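Long-range contact in putative sporulation-specific glycosylase YdhD (Bacillus subtilis subsp. subtilis str. 168, PDB 3CZ8), which probably hydrolyses glycosidic bonds during sporulation, the crystallised part being its glycosyl hydrolase family 18 domain and the whole protein also carrying LysM domains: residues 209-223 and 295-307. The protein carries 1 engineered substitution. Residues are numbered along the deposited sequence; the frame is centred on the assembly and turned at random. Where two conformers were deposited one is given.
Sequences IAQVPSRKIIIGVPL and VREYRLQAIGAWQ
Gly-304 N donates to Ile-219 O (2.9 Å), and Gly-304 O accepts Val-221 N (2.9 Å), the core of a parallel ladder that Ile-219 N continues to Ala-302 O. At its start the Gln-301 side chain, bent at chi2 (68°), brings NE2 to a lone pair of Arg-215 O (2.9 Å); a water bridges Ser-214 OG and Tyr-298 O. At its end Trp-306 NE1 reaches Val-221 O (3.2 Å), which lies in the indole plane, while Leu-223 CB sits over one face in a CH-pi contact, 3.9 Å from the five-membered ring centroid. A leucine in place of Trp-306 would probably leave Val-221 O without this donor and Leu-223 without its flat support. The Trp-306 side chain comes within about 7 Å of that of Glu-120, the predicted proton donor. On the face carrying Ile-218 and Ala-302, Ile-218 CG2 rests against Gly-304 N (3.6 Å). On that of Ile-219 and Ile-303, Ile-219 CG1 touches both Val-295 CG2 and Leu-300 CD2 (3.8 Å each), residues joined by the Schellman motif ending helix 285-297. Strand 217-220 lies between 177-181 and 302-310, and 302-310 pairs onward with 9-17, closing the TIM barrel; helices 198-208 and 285-297 pack outside.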
loop_
_atom_site.group_PDB
_atom_site.type_symbol
_atom_site.label_atom_id
_atom_site.label_comp_id
_atom_site.label_asym_id
_atom_site.label_seq_id
_atom_site.Cartn_x
_atom_site.Cartn_y
_atom_site.Cartn_z
ATOM N N ILE A 209 14.526 6.557 -26.436
ATOM C CA ILE A 209 15.967 6.382 -26.673
ATOM C C ILE A 209 16.472 7.105 -27.934
ATOM O O ILE A 209 17.679 7.192 -28.171
ATOM C CB ILE A 209 16.373 4.886 -26.728
ATOM C CG1 ILE A 209 15.704 4.194 -27.921
ATOM C CG2 ILE A 209 16.074 4.203 -25.386
ATOM C CD1 ILE A 209 15.983 2.725 -28.044
ATOM N N ALA A 210 15.536 7.610 -28.734
ATOM C CA ALA A 210 15.841 8.444 -29.890
ATOM C C ALA A 210 15.919 9.911 -29.486
ATOM O O ALA A 210 16.234 10.766 -30.310
ATOM C CB ALA A 210 14.782 8.253 -30.969
ATOM N N GLN A 211 15.637 10.193 -28.215
ATOM C CA GLN A 211 15.518 11.563 -27.731
ATOM C C GLN A 211 16.290 11.858 -26.448
ATOM O O GLN A 211 16.649 13.006 -26.195
ATOM C CB GLN A 211 14.040 11.924 -27.544
ATOM C CG GLN A 211 13.351 12.377 -28.820
ATOM C CD GLN A 211 11.859 12.537 -28.645
ATOM O OE1 GLN A 211 11.156 11.580 -28.323
ATOM N NE2 GLN A 211 11.363 13.751 -28.857
ATOM N N VAL A 212 16.534 10.827 -25.636
ATOM C CA VAL A 212 17.158 10.985 -24.311
ATOM C C VAL A 212 18.285 9.948 -24.164
ATOM O O VAL A 212 18.116 8.821 -24.617
ATOM C CB VAL A 212 16.113 10.766 -23.158
ATOM C CG1 VAL A 212 16.660 11.226 -21.821
ATOM C CG2 VAL A 212 14.794 11.497 -23.438
ATOM N N PRO A 213 19.436 10.326 -23.554
ATOM C CA PRO A 213 20.441 9.322 -23.176
ATOM C C PRO A 213 19.851 8.223 -22.299
ATOM O O PRO A 213 19.103 8.513 -21.359
ATOM C CB PRO A 213 21.483 10.132 -22.397
ATOM C CG PRO A 213 21.352 11.500 -22.914
ATOM C CD PRO A 213 19.896 11.692 -23.232
ATOM N N SER A 214 20.192 6.975 -22.627
ATOM C CA SER A 214 19.592 5.790 -22.012
ATOM C C SER A 214 19.796 5.660 -20.499
ATOM O O SER A 214 18.942 5.106 -19.802
ATOM C CB SER A 214 20.058 4.529 -22.735
ATOM O OG SER A 214 19.546 4.505 -24.062
ATOM N N ARG A 215 20.896 6.204 -19.991
ATOM C CA ARG A 215 21.192 6.139 -18.562
ATOM C C ARG A 215 20.363 7.117 -17.714
ATOM O O ARG A 215 20.448 7.102 -16.485
ATOM C CB ARG A 215 22.693 6.337 -18.313
ATOM C CG ARG A 215 23.168 7.785 -18.364
ATOM C CD ARG A 215 24.457 7.954 -17.575
ATOM N NE ARG A 215 24.428 9.178 -16.781
ATOM C CZ ARG A 215 24.151 9.226 -15.480
ATOM N NH1 ARG A 215 24.149 10.390 -14.847
ATOM N NH2 ARG A 215 23.889 8.112 -14.805
ATOM N N LYS A 216 19.585 7.975 -18.375
ATOM C CA LYS A 216 18.655 8.882 -17.698
ATOM C C LYS A 216 17.242 8.294 -17.567
ATOM O O LYS A 216 16.376 8.903 -16.939
ATOM C CB LYS A 216 18.544 10.204 -18.468
ATOM C CG LYS A 216 19.813 11.020 -18.575
ATOM C CD LYS A 216 19.475 12.421 -19.055
ATOM C CE LYS A 216 20.675 13.333 -18.961
ATOM N NZ LYS A 216 20.288 14.757 -19.102
ATOM N N ILE A 217 17.025 7.118 -18.151
ATOM C CA ILE A 217 15.681 6.558 -18.303
ATOM C C ILE A 217 15.347 5.507 -17.244
ATOM O O ILE A 217 16.021 4.482 -17.141
ATOM C CB ILE A 217 15.471 5.955 -19.724
ATOM C CG1 ILE A 217 15.748 7.004 -20.810
ATOM C CG2 ILE A 217 14.060 5.397 -19.873
ATOM C CD1 ILE A 217 15.808 6.441 -22.233
ATOM N N ILE A 218 14.292 5.770 -16.477
ATOM C CA ILE A 218 13.782 4.820 -15.497
ATOM C C ILE A 218 12.359 4.451 -15.915
ATOM O O ILE A 218 11.522 5.331 -16.106
ATOM C CB ILE A 218 13.822 5.408 -14.052
ATOM C CG1 ILE A 218 15.267 5.556 -13.553
ATOM C CG2 ILE A 218 13.042 4.541 -13.073
ATOM C CD1 ILE A 218 15.899 6.912 -13.789
ATOM N N ILE A 219 12.104 3.156 -16.097
ATOM C CA ILE A 219 10.752 2.677 -16.421
ATOM C C ILE A 219 9.944 2.372 -15.146
ATOM O O ILE A 219 10.212 1.399 -14.441
ATOM C CB ILE A 219 10.776 1.454 -17.385
ATOM C CG1 ILE A 219 11.603 1.750 -18.651
ATOM C CG2 ILE A 219 9.355 0.998 -17.740
ATOM C CD1 ILE A 219 11.111 2.935 -19.511
ATOM N N GLY A 220 8.973 3.229 -14.846
ATOM C CA GLY A 220 8.073 3.016 -13.713
ATOM C C GLY A 220 7.075 1.902 -13.980
ATOM O O GLY A 220 6.510 1.819 -15.067
ATOM N N VAL A 221 6.870 1.037 -12.987
ATOM C CA VAL A 221 5.909 -0.071 -13.098
ATOM C C VAL A 221 4.546 0.302 -12.459
ATOM O O VAL A 221 4.489 1.231 -11.641
ATOM C CB VAL A 221 6.479 -1.397 -12.513
ATOM C CG1 VAL A 221 7.791 -1.800 -13.216
ATOM C CG2 VAL A 221 6.636 -1.329 -11.002
ATOM N N PRO A 222 3.445 -0.387 -12.856
ATOM C CA PRO A 222 2.112 -0.059 -12.326
ATOM C C PRO A 222 1.986 -0.115 -10.807
ATOM O O PRO A 222 2.562 -0.986 -10.156
ATOM C CB PRO A 222 1.209 -1.127 -12.946
ATOM C CG PRO A 222 1.920 -1.576 -14.142
ATOM C CD PRO A 222 3.369 -1.484 -13.842
ATOM N N LEU A 223 1.240 0.836 -10.263
ATOM C CA LEU A 223 0.842 0.806 -8.866
ATOM C C LEU A 223 -0.423 -0.048 -8.709
ATOM O O LEU A 223 -0.534 -0.821 -7.756
ATOM C CB LEU A 223 0.618 2.243 -8.369
ATOM C CG LEU A 223 0.086 2.587 -6.971
ATOM C CD1 LEU A 223 0.884 1.948 -5.835
ATOM C CD2 LEU A 223 0.028 4.104 -6.811
ATOM N N VAL A 295 14.403 -3.466 -19.777
ATOM C CA VAL A 295 15.264 -2.420 -19.245
ATOM C C VAL A 295 16.723 -2.803 -19.503
ATOM O O VAL A 295 17.524 -1.964 -19.933
ATOM C CB VAL A 295 14.961 -2.149 -17.744
ATOM C CG1 VAL A 295 16.156 -1.536 -17.005
ATOM C CG2 VAL A 295 13.733 -1.247 -17.615
ATOM N N ARG A 296 17.035 -4.080 -19.286
ATOM C CA ARG A 296 18.376 -4.615 -19.507
ATOM C C ARG A 296 18.724 -4.715 -20.991
ATOM O O ARG A 296 19.858 -4.436 -21.376
ATOM C CB ARG A 296 18.532 -5.978 -18.829
ATOM C CG ARG A 296 18.626 -5.905 -17.314
ATOM C CD ARG A 296 18.609 -7.288 -16.685
ATOM N NE ARG A 296 19.933 -7.905 -16.682
ATOM C CZ ARG A 296 20.204 -9.112 -16.193
ATOM N NH1 ARG A 296 19.242 -9.857 -15.662
ATOM N NH2 ARG A 296 21.446 -9.576 -16.238
ATOM N N GLU A 297 17.739 -5.108 -21.803
ATOM C CA GLU A 297 17.859 -5.183 -23.263
ATOM C C GLU A 297 18.256 -3.839 -23.892
ATOM O O GLU A 297 19.076 -3.795 -24.808
ATOM C CB GLU A 297 16.542 -5.682 -23.877
ATOM C CG GLU A 297 16.572 -5.901 -25.398
ATOM C CD GLU A 297 15.189 -6.083 -26.026
ATOM O OE1 GLU A 297 15.052 -5.809 -27.239
ATOM O OE2 GLU A 297 14.241 -6.503 -25.326
ATOM N N TYR A 298 17.683 -2.750 -23.389
ATOM C CA TYR A 298 17.923 -1.429 -23.953
ATOM C C TYR A 298 18.949 -0.610 -23.178
ATOM O O TYR A 298 19.077 0.597 -23.421
ATOM C CB TYR A 298 16.611 -0.658 -24.063
ATOM C CG TYR A 298 15.756 -1.072 -25.229
ATOM C CD1 TYR A 298 14.757 -2.031 -25.086
ATOM C CD2 TYR A 298 15.938 -0.495 -26.481
ATOM C CE1 TYR A 298 13.961 -2.404 -26.168
ATOM C CE2 TYR A 298 15.148 -0.856 -27.563
ATOM C CZ TYR A 298 14.164 -1.808 -27.402
ATOM O OH TYR A 298 13.390 -2.157 -28.484
ATOM N N ARG A 299 19.665 -1.281 -22.266
ATOM C CA ARG A 299 20.694 -0.658 -21.421
ATOM C C ARG A 299 20.193 0.581 -20.670
ATOM O O ARG A 299 20.913 1.578 -20.524
ATOM C CB ARG A 299 21.960 -0.344 -22.234
ATOM C CG ARG A 299 22.950 -1.491 -22.335
ATOM C CD ARG A 299 24.174 -1.080 -23.147
ATOM N NE ARG A 299 25.418 -1.452 -22.476
ATOM C CZ ARG A 299 26.075 -0.668 -21.623
ATOM N NH1 ARG A 299 27.194 -1.097 -21.058
ATOM N NH2 ARG A 299 25.617 0.547 -21.333
ATOM N N LEU A 300 18.955 0.512 -20.185
ATOM C CA LEU A 300 18.332 1.614 -19.448
ATOM C C LEU A 300 18.833 1.659 -18.005
ATOM O O LEU A 300 19.436 0.700 -17.530
ATOM C CB LEU A 300 16.810 1.471 -19.498
ATOM C CG LEU A 300 16.007 2.198 -20.584
ATOM C CD1 LEU A 300 16.770 2.523 -21.875
ATOM C CD2 LEU A 300 14.723 1.446 -20.876
ATOM N N GLN A 301 18.571 2.767 -17.313
ATOM C CA GLN A 301 19.087 2.986 -15.955
ATOM C C GLN A 301 18.487 2.077 -14.888
ATOM O O GLN A 301 19.224 1.492 -14.091
ATOM C CB GLN A 301 18.916 4.450 -15.537
ATOM C CG GLN A 301 19.332 4.790 -14.093
ATOM C CD GLN A 301 20.842 4.685 -13.837
ATOM O OE1 GLN A 301 21.264 4.360 -12.731
ATOM N NE2 GLN A 301 21.652 4.977 -14.852
ATOM N N ALA A 302 17.158 1.964 -14.876
ATOM C CA ALA A 302 16.454 1.316 -13.771
ATOM C C ALA A 302 14.994 0.997 -14.051
ATOM O O ALA A 302 14.391 1.511 -14.997
ATOM C CB ALA A 302 16.539 2.184 -12.523
ATOM N N ILE A 303 14.455 0.127 -13.198
ATOM C CA ILE A 303 13.025 -0.050 -12.997
ATOM C C ILE A 303 12.662 0.841 -11.797
ATOM O O ILE A 303 13.438 0.949 -10.847
ATOM C CB ILE A 303 12.700 -1.561 -12.754
ATOM C CG1 ILE A 303 12.617 -2.328 -14.092
ATOM C CG2 ILE A 303 11.451 -1.776 -11.894
ATOM C CD1 ILE A 303 11.309 -2.189 -14.850
ATOM N N GLY A 304 11.522 1.524 -11.868
ATOM C CA GLY A 304 11.001 2.277 -10.720
ATOM C C GLY A 304 9.709 1.666 -10.200
ATOM O O GLY A 304 8.891 1.186 -10.983
ATOM N N ALA A 305 9.520 1.678 -8.881
ATOM C CA ALA A 305 8.346 1.042 -8.265
ATOM C C ALA A 305 7.859 1.764 -7.011
ATOM O O ALA A 305 8.427 2.783 -6.611
ATOM C CB ALA A 305 8.626 -0.420 -7.967
ATOM N N TRP A 306 6.808 1.229 -6.393
ATOM C CA TRP A 306 6.116 1.925 -5.305
ATOM C C TRP A 306 6.200 1.206 -3.965
ATOM O O TRP A 306 6.178 -0.021 -3.903
ATOM C CB TRP A 306 4.647 2.131 -5.672
ATOM C CG TRP A 306 4.448 2.824 -6.984
ATOM C CD1 TRP A 306 4.302 2.236 -8.215
ATOM C CD2 TRP A 306 4.367 4.236 -7.201
ATOM N NE1 TRP A 306 4.136 3.200 -9.180
ATOM C CE2 TRP A 306 4.175 4.436 -8.585
ATOM C CE3 TRP A 306 4.438 5.356 -6.357
ATOM C CZ2 TRP A 306 4.049 5.710 -9.147
ATOM C CZ3 TRP A 306 4.319 6.619 -6.917
ATOM C CH2 TRP A 306 4.124 6.786 -8.302
ATOM N N GLN A 307 6.289 1.987 -2.894
ATOM C CA GLN A 307 6.231 1.448 -1.536
ATOM C C GLN A 307 5.344 2.318 -0.650
ATOM O O GLN A 307 5.246 3.535 -0.846
ATOM C CB GLN A 307 7.635 1.293 -0.937
ATOM C CG GLN A 307 8.560 2.460 -1.214
ATOM C CD GLN A 307 9.925 2.334 -0.560
ATOM O OE1 GLN A 307 10.412 1.234 -0.296
ATOM N NE2 GLN A 307 10.559 3.475 -0.308
HETATM O O HOH W 1 20.110 2.232 -25.268
#